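PDB 5ITG: sorbitol dehydrogenase from Gluconobacter oxydans, which probably oxidises D-sorbitol to L-sorbose, with NADP as the likely hydride acceptor. Local coordinates for residues G309-Y314 and G421-S426; E170-R175 and G180-V185; H261-E266 and P274-A279. All blocks are in the same frame, centred on the assembly; numbering follows the deposited sequence.

Contact 1. Residues G309-Y314 and G421-S426; sequences GILVGY and GTYESS
A single methyl group makes most of this contact: CG2 of Ile-310 lies over one face of the Tyr-423 ring, while the two backbones stay well apart, with the CA atoms of Ile-310 and Tyr-423 separated by 9.3 Å. The interaction is a CH-pi contact, the methyl carbon standing 3.8 Å from the ring centroid and 25° off the ring normal. It is displaced toward the phenol end, so the closest ring atom is CZ of Tyr-423, 3.4 Å from Ile-310 CG2. With CG1 lying beside the backbone N (chi1 -67°), CG2 of Ile-310 is the branch that extends away from that nitrogen and onto the ring. Leu-311 adds a looser touch from its CD2, 4.0 Å from the Tyr-423 hydroxyl OH. That hydroxyl is not left to apolar company, since it hydrogen-bonds to the carbonyl O of Met-412, which ties the phenol end to the close of helix 400-412.

The last turn of the helix, which carries both aliphatic residues, is closed by a Schellman motif, with Gly-313 at positive phi as its C-prime residue. Gly-309 O accepts from both Tyr-314 N, at 2.9 Å, and Gly-313 N, which reach it from opposite faces of its plane; Gly-313 N adds a weak bond to Ile-310 O.

The contact thus joins the C-terminal end of helix 288-312 to the loop between helices 400-412 and 432-439. Helix 370-374 packs against both partners through Leu-371, and Met-412, at the end of helix 400-412, also touches Ile-310.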
ATOM      1  N   GLY A 309     -17.429 -15.346   3.713  1.00 16.28           N
ATOM      2  CA  GLY A 309     -18.062 -14.984   2.456  1.00 15.79           C
ATOM      3  C   GLY A 309     -17.818 -16.017   1.357  1.00 19.01           C
ATOM      4  O   GLY A 309     -18.691 -16.270   0.518  1.00 15.45           O
ATOM      5  N   ILE A 310     -16.624 -16.606   1.358  1.00 17.62           N
ATOM      6  CA  ILE A 310     -16.263 -17.624   0.377  1.00 19.74           C
ATOM      7  C   ILE A 310     -17.117 -18.873   0.631  1.00 20.10           C
ATOM      8  O   ILE A 310     -17.558 -19.541  -0.309  1.00 19.13           O
ATOM      9  CB  ILE A 310     -14.752 -17.989   0.476  1.00 21.05           C
ATOM     10  CG1 ILE A 310     -13.898 -16.792   0.053  1.00 22.17           C
ATOM     11  CG2 ILE A 310     -14.443 -19.204  -0.409  1.00 22.10           C
ATOM     12  CD1 ILE A 310     -12.398 -16.964   0.307  1.00 19.05           C
ATOM     13  N   LEU A 311     -17.363 -19.185   1.901  1.00 18.90           N
ATOM     14  CA  LEU A 311     -18.186 -20.342   2.241  1.00 19.52           C
ATOM     15  C   LEU A 311     -19.629 -20.121   1.772  1.00 21.04           C
ATOM     16  O   LEU A 311     -20.293 -21.058   1.332  1.00 21.07           O
ATOM     17  CB  LEU A 311     -18.165 -20.598   3.754  1.00 20.02           C
ATOM     18  CG  LEU A 311     -16.876 -21.219   4.299  1.00 21.59           C
ATOM     19  CD1 LEU A 311     -16.866 -21.193   5.823  1.00 20.61           C
ATOM     20  CD2 LEU A 311     -16.756 -22.642   3.777  1.00 20.66           C
ATOM     21  N   VAL A 312     -20.115 -18.888   1.874  1.00 20.15           N
ATOM     22  CA  VAL A 312     -21.472 -18.579   1.430  1.00 21.20           C
ATOM     23  C   VAL A 312     -21.520 -18.672  -0.093  1.00 21.31           C
ATOM     24  O   VAL A 312     -22.554 -18.990  -0.672  1.00 23.18           O
ATOM     25  CB  VAL A 312     -21.914 -17.162   1.868  1.00 23.29           C
ATOM     26  CG1 VAL A 312     -23.269 -16.817   1.244  1.00 24.27           C
ATOM     27  CG2 VAL A 312     -22.017 -17.093   3.374  1.00 22.69           C
ATOM     28  N   GLY A 313     -20.394 -18.402  -0.744  1.00 20.62           N
ATOM     29  CA  GLY A 313     -20.363 -18.491  -2.193  1.00 20.21           C
ATOM     30  C   GLY A 313     -20.233 -17.159  -2.895  1.00 20.65           C
ATOM     31  O   GLY A 313     -20.550 -17.041  -4.078  1.00 22.36           O
ATOM     32  N   TYR A 314     -19.774 -16.144  -2.173  1.00 19.64           N
ATOM     33  CA  TYR A 314     -19.597 -14.825  -2.761  1.00 19.42           C
ATOM     34  C   TYR A 314     -18.262 -14.741  -3.484  1.00 19.88           C
ATOM     35  O   TYR A 314     -17.223 -15.096  -2.932  1.00 20.38           O
ATOM     36  CB  TYR A 314     -19.668 -13.749  -1.672  1.00 18.37           C
ATOM     37  CG  TYR A 314     -21.052 -13.553  -1.117  1.00 17.61           C
ATOM     38  CD1 TYR A 314     -22.119 -13.229  -1.959  1.00 20.06           C
ATOM     39  CD2 TYR A 314     -21.302 -13.682   0.254  1.00 17.92           C
ATOM     40  CE1 TYR A 314     -23.401 -13.036  -1.451  1.00 20.88           C
ATOM     41  CE2 TYR A 314     -22.571 -13.496   0.769  1.00 17.79           C
ATOM     42  CZ  TYR A 314     -23.617 -13.172  -0.090  1.00 18.56           C
ATOM     43  OH  TYR A 314     -24.873 -12.974   0.413  1.00 19.14           O
ATOM     44  N   GLY A 421     -20.273 -25.089  -5.327  1.00 32.97           N
ATOM     45  CA  GLY A 421     -19.072 -24.792  -6.079  1.00 31.02           C
ATOM     46  C   GLY A 421     -17.834 -25.217  -5.316  1.00 30.64           C
ATOM     47  O   GLY A 421     -17.819 -25.232  -4.090  1.00 29.29           O
ATOM     48  N   THR A 422     -16.789 -25.589  -6.037  1.00 30.32           N
ATOM     49  CA  THR A 422     -15.559 -25.978  -5.373  1.00 29.61           C
ATOM     50  C   THR A 422     -14.516 -24.951  -5.755  1.00 29.23           C
ATOM     51  O   THR A 422     -14.678 -24.236  -6.743  1.00 28.57           O
ATOM     52  CB  THR A 422     -15.094 -27.376  -5.802  1.00 30.66           C
ATOM     53  OG1 THR A 422     -14.849 -27.388  -7.213  1.00 31.64           O
ATOM     54  CG2 THR A 422     -16.150 -28.407  -5.462  1.00 30.72           C
ATOM     55  N   TYR A 423     -13.452 -24.868  -4.969  1.00 28.20           N
ATOM     56  CA  TYR A 423     -12.399 -23.902  -5.239  1.00 26.71           C
ATOM     57  C   TYR A 423     -11.128 -24.335  -4.529  1.00 27.52           C
ATOM     58  O   TYR A 423     -11.149 -25.236  -3.694  1.00 25.53           O
ATOM     59  CB  TYR A 423     -12.836 -22.513  -4.743  1.00 26.88           C
ATOM     60  CG  TYR A 423     -13.177 -22.485  -3.264  1.00 25.10           C
ATOM     61  CD1 TYR A 423     -12.175 -22.420  -2.296  1.00 24.02           C
ATOM     62  CD2 TYR A 423     -14.497 -22.590  -2.836  1.00 23.07           C
ATOM     63  CE1 TYR A 423     -12.481 -22.465  -0.936  1.00 20.88           C
ATOM     64  CE2 TYR A 423     -14.816 -22.637  -1.481  1.00 23.46           C
ATOM     65  CZ  TYR A 423     -13.798 -22.577  -0.539  1.00 20.08           C
ATOM     66  OH  TYR A 423     -14.103 -22.646   0.793  1.00 18.14           O
ATOM     67  N   GLU A 424     -10.018 -23.692  -4.861  1.00 28.98           N
ATOM     68  CA  GLU A 424      -8.752 -24.017  -4.229  1.00 30.54           C
ATOM     69  C   GLU A 424      -8.080 -22.721  -3.823  1.00 30.43           C
ATOM     70  O   GLU A 424      -7.637 -21.962  -4.682  1.00 30.92           O
ATOM     71  CB  GLU A 424      -7.849 -24.778  -5.199  1.00 34.34           C
ATOM     72  CG  GLU A 424      -7.253 -26.039  -4.605  1.00 39.78           C
ATOM     73  CD  GLU A 424      -8.324 -27.025  -4.167  1.00 42.92           C
ATOM     74  OE1 GLU A 424      -9.163 -27.403  -5.013  1.00 46.08           O
ATOM     75  OE2 GLU A 424      -8.331 -27.425  -2.981  1.00 44.91           O
ATOM     76  N   SER A 425      -8.012 -22.453  -2.523  1.00 27.87           N
ATOM     77  CA  SER A 425      -7.372 -21.227  -2.074  1.00 27.44           C
ATOM     78  C   SER A 425      -5.863 -21.403  -2.103  1.00 26.38           C
ATOM     79  O   SER A 425      -5.354 -22.523  -2.067  1.00 25.54           O
ATOM     80  CB  SER A 425      -7.825 -20.855  -0.661  1.00 26.87           C
ATOM     81  OG  SER A 425      -7.402 -21.810   0.287  1.00 28.85           O
ATOM     82  N   SER A 426      -5.151 -20.288  -2.168  1.00 27.05           N
ATOM     83  CA  SER A 426      -3.696 -20.307  -2.203  1.00 27.80           C
ATOM     84  C   SER A 426      -3.074 -20.064  -0.824  1.00 27.26           C
ATOM     85  O   SER A 426      -3.445 -19.128  -0.115  1.00 26.73           O
ATOM     86  CB  SER A 426      -3.198 -19.250  -3.191  1.00 30.77           C
ATOM     87  OG  SER A 426      -1.804 -19.036  -3.063  1.00 34.19           O
TER

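Contact 2. Residues E170-R175 and G180-V185; sequences EALRRR and GKAFTV
Leu-172 and Phe-183 pack together in a beta-alpha-beta crossover, where helix 164-177 returns to strand 184-187 of the Rossmann sheet, beside the parallel strand 125-128. Leu-172 CD2 sits above the middle of the ring, 3.6 Å from its centroid in a CH-pi contact, while Ala-171 CB meets the ring at its edge.

Hydrogen bonding comes mainly from Arg-175. Its NE donates to Lys-181 O at 2.6 Å, nearly straight and within 2° of the guanidinium plane; a bend at chi3 (72°) turns the group to that carbonyl. NH2 adds a weak bond to the same oxygen. Phe-183 CD2 lies over one guanidinium face, but the two planes are 67° apart, so the groups are not stacked. Gly-180 N also donates to Arg-175 O, in a bent bond whose 2.5 Å length is doubtfully short.

Within the helix, Arg-173 grips the Glu-170 carboxylate side-on, and Arg-174 NE reaches Glu-170 OE2 at 2.8 Å. Lys-181 NZ pairs with Asp-271.

NH1 of Arg-175 continues to the carbonyls of Leu-118 and Asp-120. The chemistry therefore suggests a buried cation held by several backbone oxygens, tying the turn after the helix to the end of helix 111-119 and the loop that follows it.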
ATOM      1  N   GLU A 170      25.106   8.351  -4.556  1.00 23.79           N
ATOM      2  CA  GLU A 170      26.069   9.159  -5.306  1.00 23.71           C
ATOM      3  C   GLU A 170      25.630  10.624  -5.264  1.00 25.76           C
ATOM      4  O   GLU A 170      26.457  11.529  -5.137  1.00 23.90           O
ATOM      5  CB  GLU A 170      26.171   8.676  -6.758  1.00 25.99           C
ATOM      6  CG  GLU A 170      27.020   9.561  -7.669  1.00 25.81           C
ATOM      7  CD  GLU A 170      28.500   9.619  -7.281  1.00 28.71           C
ATOM      8  OE1 GLU A 170      28.917   8.972  -6.294  1.00 28.09           O
ATOM      9  OE2 GLU A 170      29.255  10.326  -7.980  1.00 28.79           O
ATOM     10  N   ALA A 171      24.323  10.865  -5.365  1.00 24.10           N
ATOM     11  CA  ALA A 171      23.823  12.237  -5.317  1.00 22.56           C
ATOM     12  C   ALA A 171      24.138  12.854  -3.951  1.00 22.76           C
ATOM     13  O   ALA A 171      24.563  14.011  -3.857  1.00 21.68           O
ATOM     14  CB  ALA A 171      22.314  12.259  -5.573  1.00 23.81           C
ATOM     15  N   LEU A 172      23.932  12.077  -2.891  1.00 21.48           N
ATOM     16  CA  LEU A 172      24.205  12.562  -1.544  1.00 21.66           C
ATOM     17  C   LEU A 172      25.696  12.841  -1.358  1.00 22.50           C
ATOM     18  O   LEU A 172      26.076  13.813  -0.705  1.00 21.91           O
ATOM     19  CB  LEU A 172      23.709  11.547  -0.512  1.00 21.38           C
ATOM     20  CG  LEU A 172      22.180  11.505  -0.393  1.00 22.13           C
ATOM     21  CD1 LEU A 172      21.734  10.291   0.396  1.00 19.85           C
ATOM     22  CD2 LEU A 172      21.698  12.794   0.267  1.00 21.69           C
ATOM     23  N   ARG A 173      26.541  12.001  -1.944  1.00 22.90           N
ATOM     24  CA  ARG A 173      27.984  12.198  -1.834  1.00 25.45           C
ATOM     25  C   ARG A 173      28.359  13.541  -2.455  1.00 26.49           C
ATOM     26  O   ARG A 173      29.044  14.364  -1.838  1.00 27.62           O
ATOM     27  CB  ARG A 173      28.742  11.079  -2.557  1.00 25.44           C
ATOM     28  CG  ARG A 173      30.260  11.168  -2.402  1.00 29.57           C
ATOM     29  CD  ARG A 173      30.995  10.188  -3.302  1.00 33.56           C
ATOM     30  NE  ARG A 173      30.868  10.527  -4.719  1.00 37.76           N
ATOM     31  CZ  ARG A 173      31.308  11.659  -5.267  1.00 40.37           C
ATOM     32  NH1 ARG A 173      31.910  12.575  -4.519  1.00 40.53           N
ATOM     33  NH2 ARG A 173      31.149  11.876  -6.567  1.00 40.17           N
ATOM     34  N   ARG A 174      27.895  13.763  -3.681  1.00 26.40           N
ATOM     35  CA  ARG A 174      28.191  15.000  -4.393  1.00 24.91           C
ATOM     36  C   ARG A 174      27.684  16.234  -3.662  1.00 25.02           C
ATOM     37  O   ARG A 174      28.386  17.251  -3.592  1.00 22.10           O
ATOM     38  CB  ARG A 174      27.613  14.943  -5.810  1.00 26.04           C
ATOM     39  CG  ARG A 174      28.229  13.833  -6.649  1.00 25.89           C
ATOM     40  CD  ARG A 174      27.815  13.921  -8.102  1.00 25.37           C
ATOM     41  NE  ARG A 174      28.333  12.790  -8.859  1.00 24.55           N
ATOM     42  CZ  ARG A 174      28.153  12.616 -10.163  1.00 24.77           C
ATOM     43  NH1 ARG A 174      27.465  13.508 -10.864  1.00 23.45           N
ATOM     44  NH2 ARG A 174      28.658  11.545 -10.764  1.00 26.10           N
ATOM     45  N   ARG A 175      26.475  16.145  -3.111  1.00 23.78           N
ATOM     46  CA  ARG A 175      25.901  17.264  -2.374  1.00 23.46           C
ATOM     47  C   ARG A 175      26.802  17.559  -1.174  1.00 24.28           C
ATOM     48  O   ARG A 175      27.108  18.715  -0.880  1.00 23.54           O
ATOM     49  CB  ARG A 175      24.469  16.931  -1.911  1.00 23.64           C
ATOM     50  CG  ARG A 175      23.458  16.780  -3.063  1.00 24.24           C
ATOM     51  CD  ARG A 175      22.072  16.272  -2.597  1.00 21.89           C
ATOM     52  NE  ARG A 175      21.313  17.281  -1.855  1.00 24.05           N
ATOM     53  CZ  ARG A 175      20.314  18.006  -2.356  1.00 22.76           C
ATOM     54  NH1 ARG A 175      19.922  17.843  -3.612  1.00 25.16           N
ATOM     55  NH2 ARG A 175      19.716  18.918  -1.599  1.00 24.71           N
ATOM     56  N   GLY A 180      26.686  21.107  -0.156  1.00 28.24           N
ATOM     57  CA  GLY A 180      25.233  21.168  -0.150  1.00 28.66           C
ATOM     58  C   GLY A 180      24.640  20.475   1.061  1.00 29.24           C
ATOM     59  O   GLY A 180      25.366  20.090   1.974  1.00 29.23           O
ATOM     60  N   LYS A 181      23.320  20.309   1.074  1.00 29.82           N
ATOM     61  CA  LYS A 181      22.640  19.661   2.193  1.00 28.57           C
ATOM     62  C   LYS A 181      22.027  18.318   1.807  1.00 27.14           C
ATOM     63  O   LYS A 181      21.751  18.064   0.635  1.00 27.01           O
ATOM     64  CB  LYS A 181      21.550  20.587   2.739  1.00 30.81           C
ATOM     65  CG  LYS A 181      22.095  21.845   3.394  1.00 33.31           C
ATOM     66  CD  LYS A 181      20.994  22.754   3.902  1.00 34.94           C
ATOM     67  CE  LYS A 181      20.183  23.342   2.763  1.00 36.03           C
ATOM     68  NZ  LYS A 181      19.186  24.329   3.271  1.00 38.35           N
ATOM     69  N   ALA A 182      21.824  17.451   2.794  1.00 25.09           N
ATOM     70  CA  ALA A 182      21.224  16.146   2.525  1.00 24.10           C
ATOM     71  C   ALA A 182      19.744  16.355   2.266  1.00 22.65           C
ATOM     72  O   ALA A 182      19.170  17.353   2.693  1.00 25.00           O
ATOM     73  CB  ALA A 182      21.413  15.213   3.728  1.00 21.37           C
ATOM     74  N   PHE A 183      19.125  15.435   1.541  1.00 22.08           N
ATOM     75  CA  PHE A 183      17.691  15.541   1.303  1.00 22.19           C
ATOM     76  C   PHE A 183      16.981  14.448   2.093  1.00 20.47           C
ATOM     77  O   PHE A 183      17.623  13.605   2.719  1.00 19.26           O
ATOM     78  CB  PHE A 183      17.350  15.431  -0.197  1.00 20.87           C
ATOM     79  CG  PHE A 183      18.041  14.302  -0.916  1.00 21.51           C
ATOM     80  CD1 PHE A 183      17.857  12.980  -0.524  1.00 22.09           C
ATOM     81  CD2 PHE A 183      18.856  14.566  -2.017  1.00 20.83           C
ATOM     82  CE1 PHE A 183      18.471  11.937  -1.216  1.00 21.92           C
ATOM     83  CE2 PHE A 183      19.475  13.526  -2.714  1.00 21.13           C
ATOM     84  CZ  PHE A 183      19.283  12.214  -2.314  1.00 20.68           C
ATOM     85  N   THR A 184      15.654  14.483   2.080  1.00 20.37           N
ATOM     86  CA  THR A 184      14.859  13.487   2.779  1.00 19.79           C
ATOM     87  C   THR A 184      14.564  12.307   1.854  1.00 18.61           C
ATOM     88  O   THR A 184      14.194  12.501   0.697  1.00 19.25           O
ATOM     89  CB  THR A 184      13.508  14.084   3.228  1.00 22.44           C
ATOM     90  OG1 THR A 184      13.733  15.120   4.191  1.00 19.64           O
ATOM     91  CG2 THR A 184      12.613  13.000   3.828  1.00 18.84           C
ATOM     92  N   VAL A 185      14.739  11.090   2.356  1.00 17.26           N
ATOM     93  CA  VAL A 185      14.430   9.901   1.564  1.00 17.07           C
ATOM     94  C   VAL A 185      13.042   9.476   2.044  1.00 17.25           C
ATOM     95  O   VAL A 185      12.880   9.019   3.176  1.00 19.52           O
ATOM     96  CB  VAL A 185      15.433   8.760   1.814  1.00 17.41           C
ATOM     97  CG1 VAL A 185      15.004   7.528   1.055  1.00 16.22           C
ATOM     98  CG2 VAL A 185      16.830   9.185   1.382  1.00 17.76           C
TER

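Contact 3. Residues H261-E266 and P274-A279; sequences HQWVLE and PPLEKA
Leu-276 lays its CD1 methyl against CD2 of Leu-265, 3.9 Å away, in the crossover that links two parallel neighbours of a small mixed sheet. Strand 263-266 is the middle member of that three-stranded sheet, strand 282-284 runs parallel to it, and the connection between them includes a short 3-10 turn, 276-279, instead of a full helix. Leu-276, the first residue of this turn, is the one that points inward.

Two strand residues receive it. Trp-263 and Leu-265, two positions apart, face the same side, and Leu-265 CD2 also stands 4.0 Å above the plane of the indole of Trp-263, offset toward its rim. With CG opposite its backbone N (chi1 179°), Leu-265 extends away from the strand to meet the incoming leucine. CD1 of Leu-276 therefore touches both, coming obliquely to the indole with CZ3 of Trp-263 at 4.3 Å. The contact is wholly apolar and buried, and Met-283 of strand 282-284 also packs against Leu-276. The rings of His-40 and Tyr-44 also meet that of Trp-263, with planes at about 55°.

The entry to the 3-10 turn is shaped by Pro-275, the centre of an inverse gamma turn. Its bond is weak, from Leu-276 N to Pro-274 O at 2.8 Å, and the turn proper is then closed by Ala-279 N donating to Leu-276 O, also at 2.8 Å.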
ATOM      1  N   HIS A 261      -8.677   8.194   0.690  1.00 17.55           N
ATOM      2  CA  HIS A 261      -7.231   8.311   0.603  1.00 18.12           C
ATOM      3  C   HIS A 261      -6.693   8.701   1.965  1.00 18.69           C
ATOM      4  O   HIS A 261      -7.339   9.437   2.715  1.00 18.19           O
ATOM      5  CB  HIS A 261      -6.835   9.341  -0.466  1.00 19.18           C
ATOM      6  CG  HIS A 261      -7.432  10.699  -0.262  1.00 22.44           C
ATOM      7  ND1 HIS A 261      -6.824  11.676   0.499  1.00 25.53           N
ATOM      8  CD2 HIS A 261      -8.578  11.249  -0.730  1.00 22.24           C
ATOM      9  CE1 HIS A 261      -7.566  12.768   0.487  1.00 22.39           C
ATOM     10  NE2 HIS A 261      -8.637  12.536  -0.250  1.00 26.31           N
ATOM     11  N   GLN A 262      -5.522   8.178   2.304  1.00 17.68           N
ATOM     12  CA  GLN A 262      -4.929   8.490   3.589  1.00 17.53           C
ATOM     13  C   GLN A 262      -3.420   8.448   3.523  1.00 16.46           C
ATOM     14  O   GLN A 262      -2.838   7.610   2.828  1.00 16.08           O
ATOM     15  CB  GLN A 262      -5.421   7.508   4.660  1.00 19.59           C
ATOM     16  CG  GLN A 262      -4.772   7.703   6.025  1.00 20.02           C
ATOM     17  CD  GLN A 262      -5.551   7.028   7.144  1.00 22.57           C
ATOM     18  OE1 GLN A 262      -6.110   5.940   6.963  1.00 21.60           O
ATOM     19  NE2 GLN A 262      -5.579   7.662   8.312  1.00 21.91           N
ATOM     20  N   TRP A 263      -2.792   9.361   4.250  1.00 14.20           N
ATOM     21  CA  TRP A 263      -1.344   9.407   4.298  1.00 15.51           C
ATOM     22  C   TRP A 263      -0.909   9.888   5.669  1.00 15.15           C
ATOM     23  O   TRP A 263      -1.138  11.038   6.034  1.00 17.08           O
ATOM     24  CB  TRP A 263      -0.794  10.343   3.223  1.00 14.55           C
ATOM     25  CG  TRP A 263       0.695  10.228   3.026  1.00 13.89           C
ATOM     26  CD1 TRP A 263       1.542   9.359   3.648  1.00 14.59           C
ATOM     27  CD2 TRP A 263       1.501  11.008   2.134  1.00 14.40           C
ATOM     28  NE1 TRP A 263       2.833   9.551   3.201  1.00 15.72           N
ATOM     29  CE2 TRP A 263       2.833  10.557   2.272  1.00 16.08           C
ATOM     30  CE3 TRP A 263       1.228  12.046   1.233  1.00 16.62           C
ATOM     31  CZ2 TRP A 263       3.888  11.107   1.539  1.00 17.69           C
ATOM     32  CZ3 TRP A 263       2.278  12.594   0.504  1.00 17.32           C
ATOM     33  CH2 TRP A 263       3.591  12.122   0.663  1.00 18.56           C
ATOM     34  N   VAL A 264      -0.306   8.982   6.430  1.00 15.57           N
ATOM     35  CA  VAL A 264       0.199   9.298   7.754  1.00 15.19           C
ATOM     36  C   VAL A 264       1.705   9.346   7.563  1.00 13.27           C
ATOM     37  O   VAL A 264       2.305   8.400   7.064  1.00 11.67           O
ATOM     38  CB  VAL A 264      -0.202   8.214   8.763  1.00 14.73           C
ATOM     39  CG1 VAL A 264       0.410   8.513  10.120  1.00 14.20           C
ATOM     40  CG2 VAL A 264      -1.732   8.163   8.870  1.00 13.42           C
ATOM     41  N   LEU A 265       2.321  10.447   7.964  1.00 14.28           N
ATOM     42  CA  LEU A 265       3.749  10.604   7.735  1.00 14.70           C
ATOM     43  C   LEU A 265       4.515  11.128   8.938  1.00 16.22           C
ATOM     44  O   LEU A 265       4.102  12.100   9.569  1.00 14.84           O
ATOM     45  CB  LEU A 265       3.914  11.555   6.545  1.00 16.41           C
ATOM     46  CG  LEU A 265       5.267  11.994   5.994  1.00 16.91           C
ATOM     47  CD1 LEU A 265       5.972  10.818   5.341  1.00 13.90           C
ATOM     48  CD2 LEU A 265       5.030  13.111   4.972  1.00 16.76           C
ATOM     49  N   GLU A 266       5.629  10.480   9.261  1.00 17.26           N
ATOM     50  CA  GLU A 266       6.453  10.932  10.374  1.00 18.34           C
ATOM     51  C   GLU A 266       7.105  12.239   9.930  1.00 18.53           C
ATOM     52  O   GLU A 266       7.631  12.339   8.816  1.00 17.51           O
ATOM     53  CB  GLU A 266       7.506   9.875  10.729  1.00 16.71           C
ATOM     54  CG  GLU A 266       6.915   8.697  11.509  1.00 16.57           C
ATOM     55  CD  GLU A 266       7.911   7.579  11.786  1.00 19.17           C
ATOM     56  OE1 GLU A 266       9.034   7.601  11.233  1.00 18.37           O
ATOM     57  OE2 GLU A 266       7.553   6.659  12.552  1.00 21.85           O
ATOM     58  N   PRO A 274       6.786  20.198   2.023  1.00 25.22           N
ATOM     59  CA  PRO A 274       5.586  20.940   1.629  1.00 25.32           C
ATOM     60  C   PRO A 274       4.632  20.988   2.825  1.00 25.87           C
ATOM     61  O   PRO A 274       4.774  20.207   3.769  1.00 25.30           O
ATOM     62  CB  PRO A 274       5.007  20.096   0.496  1.00 26.44           C
ATOM     63  CG  PRO A 274       6.186  19.336  -0.034  1.00 27.53           C
ATOM     64  CD  PRO A 274       6.959  18.990   1.199  1.00 25.18           C
ATOM     65  N   PRO A 275       3.655  21.907   2.807  1.00 24.95           N
ATOM     66  CA  PRO A 275       2.701  22.003   3.917  1.00 24.30           C
ATOM     67  C   PRO A 275       1.602  20.958   3.704  1.00 23.85           C
ATOM     68  O   PRO A 275       0.427  21.288   3.577  1.00 25.01           O
ATOM     69  CB  PRO A 275       2.184  23.429   3.789  1.00 25.49           C
ATOM     70  CG  PRO A 275       2.133  23.610   2.292  1.00 23.74           C
ATOM     71  CD  PRO A 275       3.448  23.003   1.838  1.00 25.54           C
ATOM     72  N   LEU A 276       2.008  19.691   3.666  1.00 24.09           N
ATOM     73  CA  LEU A 276       1.099  18.569   3.431  1.00 23.52           C
ATOM     74  C   LEU A 276      -0.120  18.480   4.351  1.00 21.95           C
ATOM     75  O   LEU A 276      -1.162  17.953   3.951  1.00 20.32           O
ATOM     76  CB  LEU A 276       1.893  17.257   3.470  1.00 21.97           C
ATOM     77  CG  LEU A 276       3.017  17.191   2.427  1.00 23.12           C
ATOM     78  CD1 LEU A 276       3.860  15.930   2.616  1.00 23.55           C
ATOM     79  CD2 LEU A 276       2.409  17.219   1.044  1.00 21.75           C
ATOM     80  N   GLU A 277      -0.009  18.975   5.579  1.00 23.38           N
ATOM     81  CA  GLU A 277      -1.161  18.930   6.474  1.00 24.08           C
ATOM     82  C   GLU A 277      -2.347  19.634   5.814  1.00 24.48           C
ATOM     83  O   GLU A 277      -3.490  19.201   5.949  1.00 25.64           O
ATOM     84  CB  GLU A 277      -0.837  19.585   7.825  1.00 28.57           C
ATOM     85  CG  GLU A 277      -0.428  21.053   7.772  1.00 31.23           C
ATOM     86  CD  GLU A 277       0.914  21.274   7.094  1.00 35.44           C
ATOM     87  OE1 GLU A 277       1.831  20.453   7.300  1.00 34.02           O
ATOM     88  OE2 GLU A 277       1.056  22.282   6.366  1.00 38.37           O
ATOM     89  N   LYS A 278      -2.070  20.701   5.070  1.00 24.58           N
ATOM     90  CA  LYS A 278      -3.127  21.451   4.396  1.00 26.47           C
ATOM     91  C   LYS A 278      -3.892  20.612   3.377  1.00 26.66           C
ATOM     92  O   LYS A 278      -4.991  20.979   2.965  1.00 26.77           O
ATOM     93  CB  LYS A 278      -2.545  22.692   3.711  1.00 27.14           C
ATOM     94  CG  LYS A 278      -1.957  23.700   4.684  1.00 29.95           C
ATOM     95  CD  LYS A 278      -1.484  24.971   3.990  1.00 33.25           C
ATOM     96  CE  LYS A 278      -0.875  25.939   5.000  1.00 34.56           C
ATOM     97  NZ  LYS A 278      -0.394  27.196   4.365  1.00 38.37           N
ATOM     98  N   ALA A 279      -3.312  19.487   2.974  1.00 25.81           N
ATOM     99  CA  ALA A 279      -3.948  18.601   2.003  1.00 24.91           C
ATOM    100  C   ALA A 279      -4.523  17.360   2.682  1.00 24.31           C
ATOM    101  O   ALA A 279      -4.974  16.429   2.015  1.00 26.61           O
ATOM    102  CB  ALA A 279      -2.941  18.188   0.936  1.00 24.56           C
TER

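Overall arrangement
The three contacts illustrate packing in two parts of one chain. Contacts 2 and 3 belong to the Rossmann domain, with centres 24 Å apart and nearest atoms about 7 Å apart. They do not touch, but the loop joining the two segments of contact 3 passes contact 2 on its way: there Asp-271 pairs with Lys-181, and the backbone N of Ala-270 bonds to Thr-184. Contact 1 lies in the helical C-terminal domain, across the chain's centre from both, its centre 51 Å from that of contact 2 and 39 Å from that of contact 3. The structure is substrate-free, and none of the three can be assigned to a catalytic site from it.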